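Local coordinates for plasmin and fibronectin-binding protein A (Streptococcus pneumoniae, PDB 4MR0) that acts as a fibronectin-dependent adhesin and invasin of the bacterial surface, binding human fibronectin, plasmin, plasminogen and serum albumin, at residues N373-A377 against H404-A410; N439-P443 against N472-E477; K528-F532 against G549-I553. One frame throughout, in Å; residues are numbered along the deposited sequence.

Overall arrangement
The fragment is the parallel beta-helix part of this cell-wall-anchored adhesin, and the three contacts follow one another in series, none nested in or crossing another. Contact 1 closes first, bringing the bend after strand 364-372 against the loop that leads into strand 410-415. Contact 2 then joins the ends of strands 431-440 and 462-473. The two touch through Tyr-405 OH and Asp-442 OD1, 2.5 Å apart in a probable hydrogen bond, and their centres lie about 13 Å apart. Contact 3, its centre about 21 Å from that of contact 2, closes last and packs strand 551-556 against strand 530-535 toward the C-terminal end of the solenoid.

Contact 1 of 3, residues N373-A377 against H404-A410; sequences NMMYA and HYRESGA
Met-375 and Tyr-376 pack against His-404, Arg-406 and Ala-410 in a loop-to-loop contact between successive coils of a parallel beta-helix, with waters in place of direct hydrogen bonds. The extended Met-375 chain (chi1 178°, chi2 -178°) carries SD to 3.7 Å from His-404 CB; the sulfur stands obliquely to the imidazole. Farther back, Met-375 CG rests 3.9 Å from Arg-406 CB, the two side chains crossing at about a right angle.

Arg-406 and Tyr-376 lie side by side and point the same way. Tyr-376 CE1 lies over one face of the guanidinium, 3.5 Å from Arg-406 NH1, the two planes inclined by 39°, while Ser-408 CB sits over the opposite face. NH1 also donates to Gly-409 O at 3.0 Å, from above the carbonyl plane, and a salt bridge from NE to Asp-296 further fixes the group's rotation. The type I turn from Arg-406 to Gly-409 brings that carbonyl within range. Just beyond it, Ala-410 CB lies 3.3 Å from Tyr-376 O. One water joins Met-375 O to Arg-406 N, and a second joins Asn-373 O to His-404 O.

His-404 ND1 bonds to Glu-344 O, and a manganese ion lies near its side chain. Beyond the bend, Tyr-376 makes backbone bonds to Val-346 and Ala-411, setting the contact where strands 377-381 and 410-415 begin side by side.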
ATOM      1  N   ASN A 373      -5.601   0.913  11.960  1.00 20.40           N
ATOM      2  CA  ASN A 373      -5.533   2.348  12.233  1.00 22.11           C
ATOM      3  C   ASN A 373      -4.485   3.130  11.437  1.00 22.18           C
ATOM      4  O   ASN A 373      -3.678   3.857  12.022  1.00 23.80           O
ATOM      5  CB  ASN A 373      -5.319   2.559  13.747  1.00 22.09           C
ATOM      6  CG  ASN A 373      -5.729   3.946  14.218  1.00 23.36           C
ATOM      7  OD1 ASN A 373      -6.783   4.463  13.833  1.00 22.30           O
ATOM      8  ND2 ASN A 373      -4.903   4.551  15.073  1.00 23.10           N
ATOM      9  N   MET A 374      -4.495   2.992  10.111  1.00 20.58           N
ATOM     10  CA  MET A 374      -3.554   3.729   9.264  1.00 20.71           C
ATOM     11  C   MET A 374      -3.923   5.208   9.337  1.00 20.61           C
ATOM     12  O   MET A 374      -5.086   5.551   9.550  1.00 21.96           O
ATOM     13  CB  MET A 374      -3.638   3.253   7.811  1.00 20.42           C
ATOM     14  CG  MET A 374      -2.561   2.231   7.396  1.00 19.02           C
ATOM     15  SD  MET A 374      -2.533   0.630   8.216  1.00 16.89           S
ATOM     16  CE  MET A 374      -1.664   1.056   9.778  1.00 20.37           C
ATOM     17  N   MET A 375      -2.938   6.083   9.159  1.00 21.35           N
ATOM     18  CA  MET A 375      -3.170   7.522   9.227  1.00 21.02           C
ATOM     19  C   MET A 375      -3.890   8.089   8.004  1.00 21.50           C
ATOM     20  O   MET A 375      -4.672   9.038   8.119  1.00 22.08           O
ATOM     21  CB  MET A 375      -1.832   8.248   9.423  1.00 19.71           C
ATOM     22  CG  MET A 375      -1.940   9.762   9.460  1.00 20.85           C
ATOM     23  SD  MET A 375      -0.307  10.548   9.626  1.00 20.15           S
ATOM     24  CE  MET A 375       0.090  10.812   7.977  1.00 19.87           C
ATOM     25  N   TYR A 376      -3.647   7.507   6.835  1.00 20.10           N
ATOM     26  CA  TYR A 376      -4.269   8.022   5.626  1.00 19.95           C
ATOM     27  C   TYR A 376      -5.083   7.009   4.836  1.00 19.58           C
ATOM     28  O   TYR A 376      -6.178   7.323   4.353  1.00 18.48           O
ATOM     29  CB  TYR A 376      -3.193   8.638   4.727  1.00 20.47           C
ATOM     30  CG  TYR A 376      -3.732   9.353   3.509  1.00 24.20           C
ATOM     31  CD1 TYR A 376      -4.885  10.132   3.588  1.00 25.05           C
ATOM     32  CD2 TYR A 376      -3.065   9.284   2.284  1.00 23.34           C
ATOM     33  CE1 TYR A 376      -5.362  10.825   2.481  1.00 27.28           C
ATOM     34  CE2 TYR A 376      -3.535   9.977   1.171  1.00 27.50           C
ATOM     35  CZ  TYR A 376      -4.684  10.744   1.277  1.00 27.59           C
ATOM     36  OH  TYR A 376      -5.158  11.430   0.182  1.00 31.67           O
ATOM     37  N   ALA A 377      -4.558   5.797   4.706  1.00 17.75           N
ATOM     38  CA  ALA A 377      -5.260   4.779   3.945  1.00 17.64           C
ATOM     39  C   ALA A 377      -4.621   3.410   4.073  1.00 18.37           C
ATOM     40  O   ALA A 377      -3.415   3.290   4.282  1.00 18.28           O
ATOM     41  CB  ALA A 377      -5.299   5.182   2.479  1.00 16.33           C
ATOM     42  N   HIS A 404      -0.622   8.785  15.301  1.00 29.65           N
ATOM     43  CA  HIS A 404      -0.651   9.597  14.094  1.00 27.49           C
ATOM     44  C   HIS A 404      -2.101   9.881  13.731  1.00 27.76           C
ATOM     45  O   HIS A 404      -2.951   8.994  13.804  1.00 27.54           O
ATOM     46  CB  HIS A 404       0.032   8.857  12.942  1.00 27.11           C
ATOM     47  CG  HIS A 404       1.519   8.764  13.081  1.00 27.01           C
ATOM     48  ND1 HIS A 404       2.262   7.771  12.477  1.00 25.98           N
ATOM     49  CD2 HIS A 404       2.407   9.556  13.728  1.00 25.96           C
ATOM     50  CE1 HIS A 404       3.543   7.956  12.747  1.00 25.87           C
ATOM     51  NE2 HIS A 404       3.657   9.033  13.504  1.00 26.85           N
ATOM     52  N   TYR A 405      -2.385  11.122  13.356  1.00 27.67           N
ATOM     53  CA  TYR A 405      -3.733  11.510  12.963  1.00 29.31           C
ATOM     54  C   TYR A 405      -3.642  12.602  11.915  1.00 29.48           C
ATOM     55  O   TYR A 405      -2.864  13.550  12.057  1.00 29.94           O
ATOM     56  CB  TYR A 405      -4.542  12.017  14.161  1.00 29.51           C
ATOM     57  CG  TYR A 405      -5.995  12.284  13.819  1.00 30.62           C
ATOM     58  CD1 TYR A 405      -6.889  11.228  13.609  1.00 29.73           C
ATOM     59  CD2 TYR A 405      -6.464  13.587  13.650  1.00 30.59           C
ATOM     60  CE1 TYR A 405      -8.213  11.465  13.236  1.00 29.55           C
ATOM     61  CE2 TYR A 405      -7.786  13.836  13.278  1.00 30.95           C
ATOM     62  CZ  TYR A 405      -8.654  12.770  13.070  1.00 30.98           C
ATOM     63  OH  TYR A 405      -9.948  13.016  12.675  1.00 30.51           O
ATOM     64  N   ARG A 406      -4.440  12.465  10.864  1.00 29.60           N
ATOM     65  CA  ARG A 406      -4.452  13.431   9.775  1.00 30.80           C
ATOM     66  C   ARG A 406      -5.702  14.309   9.837  1.00 32.08           C
ATOM     67  O   ARG A 406      -6.818  13.835   9.613  1.00 32.26           O
ATOM     68  CB  ARG A 406      -4.389  12.680   8.443  1.00 31.21           C
ATOM     69  CG  ARG A 406      -4.248  13.554   7.218  1.00 32.45           C
ATOM     70  CD  ARG A 406      -3.744  12.726   6.047  1.00 31.64           C
ATOM     71  NE  ARG A 406      -3.461  13.537   4.869  1.00 31.11           N
ATOM     72  CZ  ARG A 406      -4.386  14.034   4.056  1.00 32.96           C
ATOM     73  NH1 ARG A 406      -5.675  13.808   4.280  1.00 32.23           N
ATOM     74  NH2 ARG A 406      -4.014  14.750   3.004  1.00 33.62           N
ATOM     75  N   GLU A 407      -5.506  15.589  10.147  1.00 32.74           N
ATOM     76  CA  GLU A 407      -6.606  16.545  10.247  1.00 33.03           C
ATOM     77  C   GLU A 407      -7.389  16.655   8.949  1.00 32.29           C
ATOM     78  O   GLU A 407      -8.589  16.919   8.960  1.00 33.28           O
ATOM     79  CB  GLU A 407      -6.076  17.936  10.621  1.00 34.65           C
ATOM     80  CG  GLU A 407      -5.555  18.054  12.044  1.00 37.35           C
ATOM     81  CD  GLU A 407      -6.571  17.590  13.070  1.00 38.81           C
ATOM     82  OE1 GLU A 407      -7.769  17.909  12.906  1.00 40.06           O
ATOM     83  OE2 GLU A 407      -6.174  16.913  14.042  1.00 41.74           O
ATOM     84  N   SER A 408      -6.697  16.458   7.831  1.00 31.53           N
ATOM     85  CA  SER A 408      -7.311  16.544   6.513  1.00 30.42           C
ATOM     86  C   SER A 408      -8.210  15.344   6.222  1.00 29.80           C
ATOM     87  O   SER A 408      -8.926  15.324   5.220  1.00 29.38           O
ATOM     88  CB  SER A 408      -6.224  16.651   5.446  1.00 31.98           C
ATOM     89  OG  SER A 408      -6.440  17.775   4.608  1.00 36.23           O
ATOM     90  N   GLY A 409      -8.168  14.341   7.095  1.00 28.22           N
ATOM     91  CA  GLY A 409      -9.003  13.168   6.909  1.00 27.74           C
ATOM     92  C   GLY A 409      -8.293  11.962   6.322  1.00 26.58           C
ATOM     93  O   GLY A 409      -7.075  11.968   6.124  1.00 24.63           O
ATOM     94  N   ALA A 410      -9.068  10.920   6.037  1.00 25.79           N
ATOM     95  CA  ALA A 410      -8.521   9.690   5.482  1.00 23.62           C
ATOM     96  C   ALA A 410      -9.563   8.936   4.665  1.00 23.40           C
ATOM     97  O   ALA A 410     -10.761   9.183   4.784  1.00 21.96           O
ATOM     98  CB  ALA A 410      -8.010   8.802   6.608  1.00 23.45           C
TER
HETATM   99  O   HOH W   1      -3.926   6.940  12.415  1.00 23.72           O
HETATM  100  O   HOH W   2      -5.974   9.935  10.367  1.00 28.06           O

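Contact 2 of 3, residues N439-P443 against N472-E477; sequences NIADP and NNNSKE
Asn-439 and Asn-472 lie in register on neighbouring coils of the parallel beta-helix, an asparagine pair at the ends of strands 431-440 and 462-473. Their side chains run side by side in the same direction, with amide planes only 8° apart. Matching first torsions, chi1 -62° and -61°, place each CG beside its own backbone N, and ND2 of Asn-472 then donates to OD1 of Asn-439 at 3.0 Å. The acceptor lies close to the amide plane of Asn-472. The row continues on the far side of Asn-439, whose ND2 bonds to Asp-395 OD1 on strand 387-396, so that the amide is held by both adjoining coils.

Beneath the side chains the strands pair in parallel: Ile-440 N donates to Asn-472 O, and Asn-474 N to Ile-440 O. Ile-440 and Asn-473 share the other face of the strands and run at a slant to each other, with Ile-440 CG2 4.0 Å from Asn-473 OD1. That oxygen is turned back on its own chain and accepts from both Ser-475 N, at 3.0 Å, and Ser-475 OG. The first bond makes an Asx turn and the second steadies it, bending the chain as it leaves the strand.

The turn presents Ser-475 to the 439-443 segment, where Ser-475 CB lies 3.0 Å from Ala-441 O and also packs near Pro-443 N. Farther along, Pro-443 CB packs on Lys-476 O at 3.3 Å. Two waters bridge the loops beyond the strands. One joins Ala-441 O to Lys-476 N; the other donates to Asp-442 O at 2.6 Å and to Ser-475 OG, and accepts from Asn-473 ND2.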
ATOM      1  N   ASN A 439     -14.164  -0.880  10.263  1.00 20.37           N
ATOM      2  CA  ASN A 439     -14.628  -0.491  11.593  1.00 24.00           C
ATOM      3  C   ASN A 439     -14.079   0.910  11.791  1.00 23.96           C
ATOM      4  O   ASN A 439     -12.901   1.086  12.095  1.00 24.31           O
ATOM      5  CB  ASN A 439     -14.086  -1.447  12.657  1.00 25.46           C
ATOM      6  CG  ASN A 439     -14.568  -2.867  12.452  1.00 28.48           C
ATOM      7  OD1 ASN A 439     -15.772  -3.119  12.400  1.00 27.32           O
ATOM      8  ND2 ASN A 439     -13.631  -3.803  12.327  1.00 28.89           N
ATOM      9  N   ILE A 440     -14.938   1.903  11.596  1.00 24.63           N
ATOM     10  CA  ILE A 440     -14.537   3.300  11.690  1.00 25.92           C
ATOM     11  C   ILE A 440     -15.129   4.059  12.872  1.00 27.30           C
ATOM     12  O   ILE A 440     -16.338   4.021  13.113  1.00 27.76           O
ATOM     13  CB  ILE A 440     -14.911   4.031  10.387  1.00 24.85           C
ATOM     14  CG1 ILE A 440     -14.232   3.332   9.201  1.00 24.01           C
ATOM     15  CG2 ILE A 440     -14.506   5.494  10.467  1.00 24.24           C
ATOM     16  CD1 ILE A 440     -14.703   3.802   7.834  1.00 21.82           C
ATOM     17  N   ALA A 441     -14.260   4.756  13.598  1.00 28.30           N
ATOM     18  CA  ALA A 441     -14.670   5.543  14.754  1.00 29.03           C
ATOM     19  C   ALA A 441     -14.327   7.010  14.524  1.00 28.89           C
ATOM     20  O   ALA A 441     -14.845   7.890  15.206  1.00 30.58           O
ATOM     21  CB  ALA A 441     -13.978   5.030  16.011  1.00 28.89           C
ATOM     22  N   ASP A 442     -13.454   7.266  13.553  1.00 29.28           N
ATOM     23  CA  ASP A 442     -13.036   8.626  13.221  1.00 29.72           C
ATOM     24  C   ASP A 442     -14.033   9.269  12.264  1.00 30.73           C
ATOM     25  O   ASP A 442     -14.266   8.763  11.169  1.00 30.88           O
ATOM     26  CB  ASP A 442     -11.644   8.605  12.581  1.00 29.76           C
ATOM     27  CG  ASP A 442     -11.211   9.966  12.081  1.00 29.84           C
ATOM     28  OD1 ASP A 442     -11.400  10.955  12.819  1.00 30.41           O
ATOM     29  OD2 ASP A 442     -10.671  10.051  10.955  1.00 30.22           O
ATOM     30  N   PRO A 443     -14.631  10.404  12.665  1.00 31.31           N
ATOM     31  CA  PRO A 443     -15.606  11.085  11.806  1.00 31.59           C
ATOM     32  C   PRO A 443     -15.046  11.661  10.509  1.00 30.72           C
ATOM     33  O   PRO A 443     -15.806  12.023   9.610  1.00 30.74           O
ATOM     34  CB  PRO A 443     -16.190  12.161  12.729  1.00 32.20           C
ATOM     35  CG  PRO A 443     -15.070  12.454  13.672  1.00 32.83           C
ATOM     36  CD  PRO A 443     -14.518  11.077  13.971  1.00 32.49           C
ATOM     37  N   ASN A 472     -18.833  -0.626   9.281  1.00 23.65           N
ATOM     38  CA  ASN A 472     -19.360  -0.347  10.612  1.00 26.12           C
ATOM     39  C   ASN A 472     -18.836   1.021  11.038  1.00 26.47           C
ATOM     40  O   ASN A 472     -17.748   1.135  11.606  1.00 26.88           O
ATOM     41  CB  ASN A 472     -18.900  -1.415  11.608  1.00 25.39           C
ATOM     42  CG  ASN A 472     -19.372  -2.801  11.231  1.00 25.91           C
ATOM     43  OD1 ASN A 472     -20.565  -3.025  11.029  1.00 25.58           O
ATOM     44  ND2 ASN A 472     -18.438  -3.744  11.139  1.00 25.06           N
ATOM     45  N   ASN A 473     -19.607   2.060  10.745  1.00 28.23           N
ATOM     46  CA  ASN A 473     -19.208   3.413  11.092  1.00 31.26           C
ATOM     47  C   ASN A 473     -19.960   3.943  12.315  1.00 34.07           C
ATOM     48  O   ASN A 473     -21.140   4.290  12.225  1.00 33.07           O
ATOM     49  CB  ASN A 473     -19.443   4.356   9.904  1.00 28.67           C
ATOM     50  CG  ASN A 473     -18.772   5.710  10.092  1.00 29.76           C
ATOM     51  OD1 ASN A 473     -18.398   6.079  11.207  1.00 29.23           O
ATOM     52  ND2 ASN A 473     -18.622   6.458   9.002  1.00 25.65           N
ATOM     53  N   ASN A 474     -19.283   3.992  13.461  1.00 37.58           N
ATOM     54  CA  ASN A 474     -19.909   4.523  14.669  1.00 40.42           C
ATOM     55  C   ASN A 474     -19.220   5.793  15.140  1.00 41.43           C
ATOM     56  O   ASN A 474     -19.186   6.088  16.337  1.00 42.17           O
ATOM     57  CB  ASN A 474     -19.924   3.497  15.808  1.00 41.83           C
ATOM     58  CG  ASN A 474     -18.812   2.489  15.706  1.00 43.51           C
ATOM     59  OD1 ASN A 474     -18.990   1.412  15.132  1.00 46.48           O
ATOM     60  ND2 ASN A 474     -17.652   2.828  16.254  1.00 44.13           N
ATOM     61  N   SER A 475     -18.669   6.542  14.191  1.00 42.34           N
ATOM     62  CA  SER A 475     -18.006   7.799  14.507  1.00 44.06           C
ATOM     63  C   SER A 475     -19.112   8.803  14.806  1.00 45.68           C
ATOM     64  O   SER A 475     -20.228   8.659  14.304  1.00 46.26           O
ATOM     65  CB  SER A 475     -17.182   8.282  13.313  1.00 43.14           C
ATOM     66  OG  SER A 475     -18.020   8.633  12.227  1.00 44.26           O
ATOM     67  N   LYS A 476     -18.815   9.814  15.616  1.00 47.18           N
ATOM     68  CA  LYS A 476     -19.816  10.823  15.944  1.00 49.22           C
ATOM     69  C   LYS A 476     -19.815  11.989  14.968  1.00 48.79           C
ATOM     70  O   LYS A 476     -18.778  12.604  14.711  1.00 49.32           O
ATOM     71  CB  LYS A 476     -19.621  11.329  17.378  1.00 52.22           C
ATOM     72  CG  LYS A 476     -20.555  10.644  18.382  1.00 55.33           C
ATOM     73  CD  LYS A 476     -19.997  10.695  19.803  1.00 58.56           C
ATOM     74  CE  LYS A 476     -20.222  12.047  20.479  1.00 60.38           C
ATOM     75  NZ  LYS A 476     -19.331  12.154  21.686  1.00 61.87           N
ATOM     76  N   GLU A 477     -20.993  12.278  14.425  1.00 48.29           N
ATOM     77  CA  GLU A 477     -21.168  13.362  13.470  1.00 47.68           C
ATOM     78  C   GLU A 477     -20.166  13.282  12.323  1.00 46.37           C
ATOM     79  O   GLU A 477     -19.336  14.170  12.132  1.00 45.50           O
ATOM     80  CB  GLU A 477     -21.081  14.708  14.196  1.00 49.29           C
ATOM     81  CG  GLU A 477     -22.389  15.091  14.887  1.00 51.67           C
ATOM     82  CD  GLU A 477     -22.218  16.138  15.970  1.00 53.52           C
ATOM     83  OE1 GLU A 477     -21.495  17.132  15.738  1.00 54.11           O
ATOM     84  OE2 GLU A 477     -22.822  15.969  17.053  1.00 54.99           O
TER
HETATM   85  O   HOH W   3     -16.430   9.458  16.864  1.00 30.97           O
HETATM   86  O   HOH W   4     -16.338   8.551   9.603  1.00 29.12           O

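Contact 3 of 3, residues K528-F532 against G549-I553; sequences KYISF and GNFNI
Ile-530 packs into Phe-551 where strand 530-535 of the beta-helix meets strand 551-556, which pairs with strand 559-564 in a two-stranded antiparallel sheet. From the backbone outward, CB touches the end of the phenyl ring, 3.6 Å from Phe-551 CZ. The CG2 branch stays near CZ as well and also approaches Ile-553 CD1, 4.3 Å away. CG1 is directed beside the backbone N (chi1 -55°) and carries CD1 over the centre of the Phe-551 ring, 4.1 Å from the centroid and only 11° off its normal, a CH-pi contact. The same methyl lies 3.2 Å from Phe-551 O.

A second isoleucine repeats the theme in reverse: Ile-553 CD1 sits over a face of the Phe-532 ring, 4.2 Å from its centroid. Tyr-560 meets that ring edge-to-face.

At the start of the strands, Tyr-529 brings CD2 to within 3.4 Å of Asn-550 N, and its ring stacks on Phe-522. A water accepts from Ile-530 N and donates to Gly-549 O, while Asn-550 ND2 reaches Asn-520 O.

No direct hydrogen bond joins the two segments, and their strand axes, 9.3 Å apart and inclined by 32°, are set for side-chain packing rather than sheet pairing. Cohesion therefore rests largely on apolar and CH-pi contacts, with Phe-551 and Ile-553 covering Ile-530 and Phe-532 near the C-terminal end of the solenoid.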
ATOM      1  N   LYS A 528     -28.808  10.657   3.450  1.00 36.76           N
ATOM      2  CA  LYS A 528     -29.288   9.900   2.296  1.00 35.73           C
ATOM      3  C   LYS A 528     -28.509   8.607   2.109  1.00 33.89           C
ATOM      4  O   LYS A 528     -27.278   8.615   2.060  1.00 33.80           O
ATOM      5  CB  LYS A 528     -29.182  10.729   1.013  1.00 36.88           C
ATOM      6  CG  LYS A 528     -30.511  11.283   0.517  1.00 41.55           C
ATOM      7  CD  LYS A 528     -30.451  11.660  -0.960  1.00 43.61           C
ATOM      8  CE  LYS A 528     -29.438  12.767  -1.215  1.00 46.53           C
ATOM      9  NZ  LYS A 528     -29.343  13.119  -2.664  1.00 47.05           N
ATOM     10  N   TYR A 529     -29.234   7.497   2.003  1.00 31.77           N
ATOM     11  CA  TYR A 529     -28.612   6.192   1.809  1.00 30.22           C
ATOM     12  C   TYR A 529     -27.822   6.174   0.502  1.00 29.55           C
ATOM     13  O   TYR A 529     -26.660   5.767   0.468  1.00 28.85           O
ATOM     14  CB  TYR A 529     -29.678   5.089   1.751  1.00 29.39           C
ATOM     15  CG  TYR A 529     -30.421   4.818   3.044  1.00 29.77           C
ATOM     16  CD1 TYR A 529     -30.106   5.498   4.221  1.00 30.65           C
ATOM     17  CD2 TYR A 529     -31.431   3.856   3.090  1.00 29.87           C
ATOM     18  CE1 TYR A 529     -30.780   5.221   5.415  1.00 31.40           C
ATOM     19  CE2 TYR A 529     -32.108   3.570   4.270  1.00 30.47           C
ATOM     20  CZ  TYR A 529     -31.777   4.252   5.429  1.00 30.90           C
ATOM     21  OH  TYR A 529     -32.428   3.945   6.601  1.00 32.75           O
ATOM     22  N   ILE A 530     -28.472   6.613  -0.570  1.00 29.18           N
ATOM     23  CA  ILE A 530     -27.865   6.636  -1.896  1.00 29.02           C
ATOM     24  C   ILE A 530     -28.065   7.989  -2.571  1.00 29.58           C
ATOM     25  O   ILE A 530     -29.179   8.508  -2.629  1.00 29.60           O
ATOM     26  CB  ILE A 530     -28.490   5.553  -2.807  1.00 28.88           C
ATOM     27  CG1 ILE A 530     -28.379   4.182  -2.139  1.00 29.60           C
ATOM     28  CG2 ILE A 530     -27.802   5.547  -4.167  1.00 28.95           C
ATOM     29  CD1 ILE A 530     -29.163   3.091  -2.845  1.00 30.68           C
ATOM     30  N   SER A 531     -26.976   8.556  -3.075  1.00 30.59           N
ATOM     31  CA  SER A 531     -27.016   9.834  -3.776  1.00 29.88           C
ATOM     32  C   SER A 531     -26.463   9.618  -5.181  1.00 30.58           C
ATOM     33  O   SER A 531     -25.286   9.301  -5.350  1.00 30.64           O
ATOM     34  CB  SER A 531     -26.164  10.875  -3.047  1.00 30.49           C
ATOM     35  OG  SER A 531     -26.610  11.060  -1.718  1.00 33.66           O
ATOM     36  N   PHE A 532     -27.321   9.777  -6.183  1.00 30.15           N
ATOM     37  CA  PHE A 532     -26.935   9.605  -7.582  1.00 30.12           C
ATOM     38  C   PHE A 532     -26.969  11.006  -8.182  1.00 31.82           C
ATOM     39  O   PHE A 532     -28.028  11.512  -8.564  1.00 31.41           O
ATOM     40  CB  PHE A 532     -27.933   8.669  -8.271  1.00 28.83           C
ATOM     41  CG  PHE A 532     -27.535   8.249  -9.656  1.00 29.41           C
ATOM     42  CD1 PHE A 532     -26.199   8.222 -10.043  1.00 29.23           C
ATOM     43  CD2 PHE A 532     -28.503   7.824 -10.563  1.00 29.55           C
ATOM     44  CE1 PHE A 532     -25.831   7.777 -11.312  1.00 29.10           C
ATOM     45  CE2 PHE A 532     -28.146   7.375 -11.836  1.00 30.55           C
ATOM     46  CZ  PHE A 532     -26.806   7.353 -12.210  1.00 30.15           C
ATOM     47  N   GLY A 549     -34.174   6.796   0.751  1.00 38.87           N
ATOM     48  CA  GLY A 549     -34.319   5.439   1.247  1.00 37.48           C
ATOM     49  C   GLY A 549     -33.467   4.487   0.429  1.00 36.76           C
ATOM     50  O   GLY A 549     -32.608   4.915  -0.346  1.00 35.91           O
ATOM     51  N   ASN A 550     -33.706   3.192   0.597  1.00 35.88           N
ATOM     52  CA  ASN A 550     -32.956   2.181  -0.127  1.00 34.65           C
ATOM     53  C   ASN A 550     -33.639   1.894  -1.464  1.00 34.78           C
ATOM     54  O   ASN A 550     -34.862   1.760  -1.536  1.00 34.86           O
ATOM     55  CB  ASN A 550     -32.888   0.898   0.697  1.00 34.77           C
ATOM     56  CG  ASN A 550     -31.791  -0.040   0.233  1.00 35.78           C
ATOM     57  OD1 ASN A 550     -31.326   0.039  -0.908  1.00 34.51           O
ATOM     58  ND2 ASN A 550     -31.375  -0.944   1.117  1.00 34.44           N
ATOM     59  N   PHE A 551     -32.845   1.819  -2.522  1.00 33.35           N
ATOM     60  CA  PHE A 551     -33.366   1.523  -3.850  1.00 32.70           C
ATOM     61  C   PHE A 551     -32.241   1.017  -4.729  1.00 31.26           C
ATOM     62  O   PHE A 551     -31.081   0.996  -4.315  1.00 30.98           O
ATOM     63  CB  PHE A 551     -34.006   2.759  -4.496  1.00 33.43           C
ATOM     64  CG  PHE A 551     -33.082   3.939  -4.626  1.00 34.53           C
ATOM     65  CD1 PHE A 551     -32.867   4.794  -3.548  1.00 34.73           C
ATOM     66  CD2 PHE A 551     -32.439   4.209  -5.835  1.00 34.09           C
ATOM     67  CE1 PHE A 551     -32.023   5.899  -3.671  1.00 35.64           C
ATOM     68  CE2 PHE A 551     -31.594   5.308  -5.968  1.00 34.40           C
ATOM     69  CZ  PHE A 551     -31.387   6.157  -4.885  1.00 35.26           C
ATOM     70  N   ASN A 552     -32.584   0.601  -5.941  1.00 28.43           N
ATOM     71  CA  ASN A 552     -31.583   0.106  -6.861  1.00 26.77           C
ATOM     72  C   ASN A 552     -31.508   0.976  -8.097  1.00 25.60           C
ATOM     73  O   ASN A 552     -32.438   1.715  -8.418  1.00 26.68           O
ATOM     74  CB  ASN A 552     -31.885  -1.340  -7.269  1.00 26.91           C
ATOM     75  CG  ASN A 552     -31.866  -2.296  -6.090  1.00 28.18           C
ATOM     76  OD1 ASN A 552     -31.110  -2.109  -5.132  1.00 24.49           O
ATOM     77  ND2 ASN A 552     -32.688  -3.343  -6.164  1.00 27.03           N
ATOM     78  N   ILE A 553     -30.374   0.896  -8.775  1.00 24.41           N
ATOM     79  CA  ILE A 553     -30.161   1.644  -9.997  1.00 22.39           C
ATOM     80  C   ILE A 553     -29.713   0.635 -11.031  1.00 21.66           C
ATOM     81  O   ILE A 553     -28.893  -0.235 -10.741  1.00 19.90           O
ATOM     82  CB  ILE A 553     -29.049   2.693  -9.843  1.00 24.22           C
ATOM     83  CG1 ILE A 553     -29.413   3.679  -8.731  1.00 25.47           C
ATOM     84  CG2 ILE A 553     -28.835   3.412 -11.172  1.00 22.38           C
ATOM     85  CD1 ILE A 553     -28.299   4.651  -8.392  1.00 26.43           C
TER
HETATM   86  O   HOH W   5     -31.237   7.272  -0.620  1.00 34.08           O